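Local coordinates for protein putative primosome component (Streptococcus pyogenes serotype M3, PDB 2QGZ) that probably loads the replicative helicase during primosome assembly, as a P-loop ATPase of the IstB/DnaI-like family, at residues K153-G164 against Y287-N298. Numbering follows the deposited sequence.
Sequences KGLYLYGDMGIG and YLAREFHLEGAN. With PO4 (phosphate ion), chain B.
Tyr158 lays its ring nearly parallel to the imidazole of His293 but slid aside, so that the rings barely overlap: the planes differ by 2°, the centroids lie 4.6 Å apart, and Tyr158 CE1 sits over the imidazole near CD2. The ring gets there because CG stands between the backbone N and the carbonyl carbon (chi1 81°), which also brings a face over His293 CA. Glu291 reaches the other half of the phenol, its OE1 3.4 Å from Tyr158 CE2, and its CG touches both Tyr158 CE2 and Tyr156 CD1. That carboxylate is held in turn by the amide of Phe259, and Tyr156 OH by the carbonyl of Tyr257. On the opposite sheet face, Leu157 CD2 packs 3.6 Å from Phe292 CB, while Leu155 CD2 sits above the Phe292 ring, toward its rim. Six backbone hydrogen bonds join the two segments in the parallel strand register, from Gly154 N to Leu288 O (2.9 Å) through to Leu294 N and Tyr158 O (3.0 Å). Past the strands this ladder of direct bonds ends, but the two segments stay close, and two waters bridge them: one accepts from Asp160 N and donates to Leu294 O, another links Gly162 O with Asn298 N. Ile163 packs against this end, its CD1 3.2 Å from Leu294 O and its CB near Gly296 O. The turn 160-163 belongs to a probable Walker A P-loop; Gly162 N gives a hydrogen bond to phosphate O2 and Gly164 N a weak one to O3, and Lys165 N and Ser166 OG also hydrogen-bond to the phosphate. Strand 289-293 is one of the two edge strands of the chain's parallel sheet, with 154-158 between it and strand 251-255; helices 131-146 and 165-179 pack on the face bearing Leu155, Leu157 and Phe292.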
# COMPACT_ATOMS: atom_id res chain seq x y z
N LYS A 153 -8.60 7.26 -5.67
CA LYS A 153 -7.50 6.39 -6.06
C LYS A 153 -6.37 6.38 -5.04
O LYS A 153 -6.13 7.36 -4.35
CB LYS A 153 -6.94 6.84 -7.41
CG LYS A 153 -7.94 6.81 -8.55
CD LYS A 153 -8.60 5.43 -8.68
CE LYS A 153 -9.32 5.30 -10.02
NZ LYS A 153 -10.13 6.51 -10.33
N GLY A 154 -5.66 5.25 -4.97
CA GLY A 154 -4.56 5.15 -4.04
C GLY A 154 -3.30 5.66 -4.69
O GLY A 154 -3.35 6.33 -5.72
N LEU A 155 -2.16 5.36 -4.09
CA LEU A 155 -0.88 5.79 -4.64
C LEU A 155 0.06 4.63 -4.91
O LEU A 155 0.05 3.63 -4.20
CB LEU A 155 -0.19 6.77 -3.68
CG LEU A 155 -0.60 8.24 -3.67
CD1 LEU A 155 -2.03 8.41 -3.17
CD2 LEU A 155 0.35 9.01 -2.76
N TYR A 156 0.86 4.77 -5.96
CA TYR A 156 1.86 3.78 -6.31
C TYR A 156 3.17 4.55 -6.08
O TYR A 156 3.55 5.41 -6.89
CB TYR A 156 1.71 3.36 -7.78
CG TYR A 156 2.76 2.37 -8.28
CD1 TYR A 156 4.01 2.81 -8.73
CD2 TYR A 156 2.49 0.99 -8.33
CE1 TYR A 156 4.96 1.91 -9.21
CE2 TYR A 156 3.44 0.09 -8.81
CZ TYR A 156 4.67 0.56 -9.25
OH TYR A 156 5.61 -0.32 -9.74
N LEU A 157 3.82 4.28 -4.96
CA LEU A 157 5.07 4.95 -4.59
C LEU A 157 6.28 4.11 -4.94
O LEU A 157 6.45 3.01 -4.42
CB LEU A 157 5.13 5.22 -3.08
CG LEU A 157 4.35 6.37 -2.49
CD1 LEU A 157 4.59 6.43 -0.99
CD2 LEU A 157 4.79 7.66 -3.14
N TYR A 158 7.14 4.63 -5.79
CA TYR A 158 8.32 3.87 -6.12
C TYR A 158 9.59 4.71 -5.99
O TYR A 158 9.55 5.93 -6.12
CB TYR A 158 8.17 3.30 -7.54
CG TYR A 158 8.50 4.27 -8.64
CD1 TYR A 158 9.79 4.35 -9.16
CD2 TYR A 158 7.52 5.10 -9.18
CE1 TYR A 158 10.10 5.23 -10.19
CE2 TYR A 158 7.81 5.98 -10.20
CZ TYR A 158 9.11 6.04 -10.70
OH TYR A 158 9.43 6.93 -11.70
N GLY A 159 10.70 4.03 -5.72
CA GLY A 159 11.97 4.71 -5.56
C GLY A 159 12.98 3.75 -4.96
O GLY A 159 12.68 2.57 -4.79
N ASP A 160 14.17 4.25 -4.65
CA ASP A 160 15.21 3.41 -4.08
C ASP A 160 14.76 2.69 -2.80
O ASP A 160 13.81 3.10 -2.13
CB ASP A 160 16.47 4.23 -3.80
CG ASP A 160 17.04 4.87 -5.05
OD1 ASP A 160 16.55 4.57 -6.17
OD2 ASP A 160 17.99 5.68 -4.93
N MET A 161 15.47 1.62 -2.49
CA MET A 161 15.17 0.81 -1.33
C MET A 161 15.59 1.51 -0.03
O MET A 161 16.64 2.16 0.03
CB MET A 161 15.91 -0.53 -1.48
CG MET A 161 15.48 -1.62 -0.52
SD MET A 161 16.28 -3.21 -0.93
CE MET A 161 17.83 -3.04 0.01
N GLY A 162 14.74 1.40 0.99
CA GLY A 162 15.04 2.00 2.28
C GLY A 162 14.87 3.50 2.49
O GLY A 162 15.31 4.00 3.51
N ILE A 163 14.22 4.21 1.56
CA ILE A 163 14.04 5.66 1.74
C ILE A 163 12.78 6.06 2.52
O ILE A 163 12.57 7.24 2.78
CB ILE A 163 14.04 6.42 0.39
CG1 ILE A 163 12.84 6.00 -0.46
CG2 ILE A 163 15.35 6.14 -0.36
CD1 ILE A 163 12.73 6.75 -1.78
N GLY A 164 11.96 5.09 2.90
CA GLY A 164 10.76 5.40 3.66
C GLY A 164 9.44 5.42 2.88
O GLY A 164 8.47 6.03 3.32
N TYR A 287 -4.92 1.41 -12.88
CA TYR A 287 -6.27 1.91 -12.71
C TYR A 287 -6.53 2.28 -11.24
O TYR A 287 -7.20 3.27 -10.96
CB TYR A 287 -7.28 0.88 -13.22
CG TYR A 287 -8.72 1.23 -12.94
CD1 TYR A 287 -9.31 0.89 -11.73
CD2 TYR A 287 -9.47 1.94 -13.87
CE1 TYR A 287 -10.62 1.25 -11.44
CE2 TYR A 287 -10.79 2.31 -13.59
CZ TYR A 287 -11.35 1.97 -12.37
OH TYR A 287 -12.64 2.37 -12.07
N LEU A 288 -5.98 1.49 -10.32
CA LEU A 288 -6.18 1.72 -8.89
C LEU A 288 -5.29 2.79 -8.25
O LEU A 288 -5.69 3.40 -7.26
CB LEU A 288 -5.97 0.41 -8.13
CG LEU A 288 -6.99 -0.69 -8.37
CD1 LEU A 288 -6.41 -2.04 -8.00
CD2 LEU A 288 -8.23 -0.39 -7.56
N ALA A 289 -4.11 3.04 -8.81
CA ALA A 289 -3.23 4.02 -8.19
C ALA A 289 -2.44 4.94 -9.12
O ALA A 289 -2.13 4.57 -10.25
CB ALA A 289 -2.26 3.30 -7.26
N ARG A 290 -2.13 6.13 -8.64
CA ARG A 290 -1.37 7.10 -9.41
C ARG A 290 0.10 6.96 -9.05
O ARG A 290 0.45 6.84 -7.88
CB ARG A 290 -1.88 8.52 -9.11
CG ARG A 290 -3.28 8.79 -9.66
CD ARG A 290 -3.26 8.93 -11.20
NE ARG A 290 -4.58 8.86 -11.82
CZ ARG A 290 -5.29 7.73 -11.96
NH1 ARG A 290 -4.81 6.58 -11.52
NH2 ARG A 290 -6.49 7.77 -12.54
N GLU A 291 0.96 6.96 -10.06
CA GLU A 291 2.40 6.79 -9.87
C GLU A 291 3.08 8.03 -9.29
O GLU A 291 2.84 9.13 -9.75
CB GLU A 291 3.03 6.45 -11.21
CG GLU A 291 4.37 5.76 -11.16
CD GLU A 291 4.96 5.56 -12.56
OE1 GLU A 291 5.87 4.70 -12.71
OE2 GLU A 291 4.53 6.26 -13.50
N PHE A 292 3.93 7.83 -8.28
CA PHE A 292 4.68 8.93 -7.65
C PHE A 292 6.12 8.48 -7.42
O PHE A 292 6.36 7.45 -6.80
CB PHE A 292 4.09 9.30 -6.28
CG PHE A 292 2.94 10.26 -6.33
CD1 PHE A 292 1.68 9.85 -6.78
CD2 PHE A 292 3.09 11.57 -5.91
CE1 PHE A 292 0.60 10.74 -6.80
CE2 PHE A 292 2.02 12.47 -5.93
CZ PHE A 292 0.78 12.05 -6.37
N HIS A 293 7.07 9.25 -7.94
CA HIS A 293 8.47 8.91 -7.74
C HIS A 293 8.91 9.61 -6.46
O HIS A 293 8.78 10.83 -6.31
CB HIS A 293 9.34 9.39 -8.91
CG HIS A 293 10.74 8.87 -8.87
ND1 HIS A 293 11.74 9.34 -9.69
CD2 HIS A 293 11.31 7.89 -8.12
CE1 HIS A 293 12.86 8.69 -9.45
NE2 HIS A 293 12.63 7.80 -8.50
N LEU A 294 9.43 8.83 -5.52
CA LEU A 294 9.88 9.36 -4.24
C LEU A 294 11.40 9.32 -4.15
O LEU A 294 12.03 8.31 -4.48
CB LEU A 294 9.27 8.55 -3.10
CG LEU A 294 9.33 9.19 -1.72
CD1 LEU A 294 8.35 10.35 -1.69
CD2 LEU A 294 8.96 8.17 -0.64
N GLU A 295 12.00 10.41 -3.70
CA GLU A 295 13.45 10.46 -3.55
C GLU A 295 13.84 10.96 -2.16
O GLU A 295 13.09 11.69 -1.51
CB GLU A 295 14.07 11.36 -4.62
CG GLU A 295 13.60 11.01 -6.03
CD GLU A 295 14.40 11.72 -7.11
OE1 GLU A 295 15.52 11.25 -7.43
OE2 GLU A 295 13.91 12.74 -7.63
N GLY A 296 15.03 10.55 -1.73
CA GLY A 296 15.53 10.98 -0.44
C GLY A 296 15.12 10.07 0.70
O GLY A 296 13.97 9.68 0.81
N ALA A 297 16.08 9.73 1.55
CA ALA A 297 15.81 8.87 2.68
C ALA A 297 15.10 9.66 3.77
O ALA A 297 15.07 10.89 3.76
CB ALA A 297 17.12 8.30 3.24
N ASN A 298 14.52 8.94 4.72
CA ASN A 298 13.81 9.53 5.83
C ASN A 298 14.74 9.35 7.02
O ASN A 298 15.52 8.40 7.05
CB ASN A 298 12.52 8.76 6.09
CG ASN A 298 11.49 9.58 6.82
OD1 ASN A 298 10.69 10.28 6.20
ND2 ASN A 298 11.51 9.53 8.15
P PO4 B . 10.76 1.55 1.66
O1 PO4 B . 9.56 0.93 1.02
O2 PO4 B . 11.92 0.61 1.56
O3 PO4 B . 11.11 2.84 0.95
O4 PO4 B . 10.46 1.83 3.08
O HOH W 1 14.57 6.89 -5.10
O HOH W 2 14.75 6.00 5.07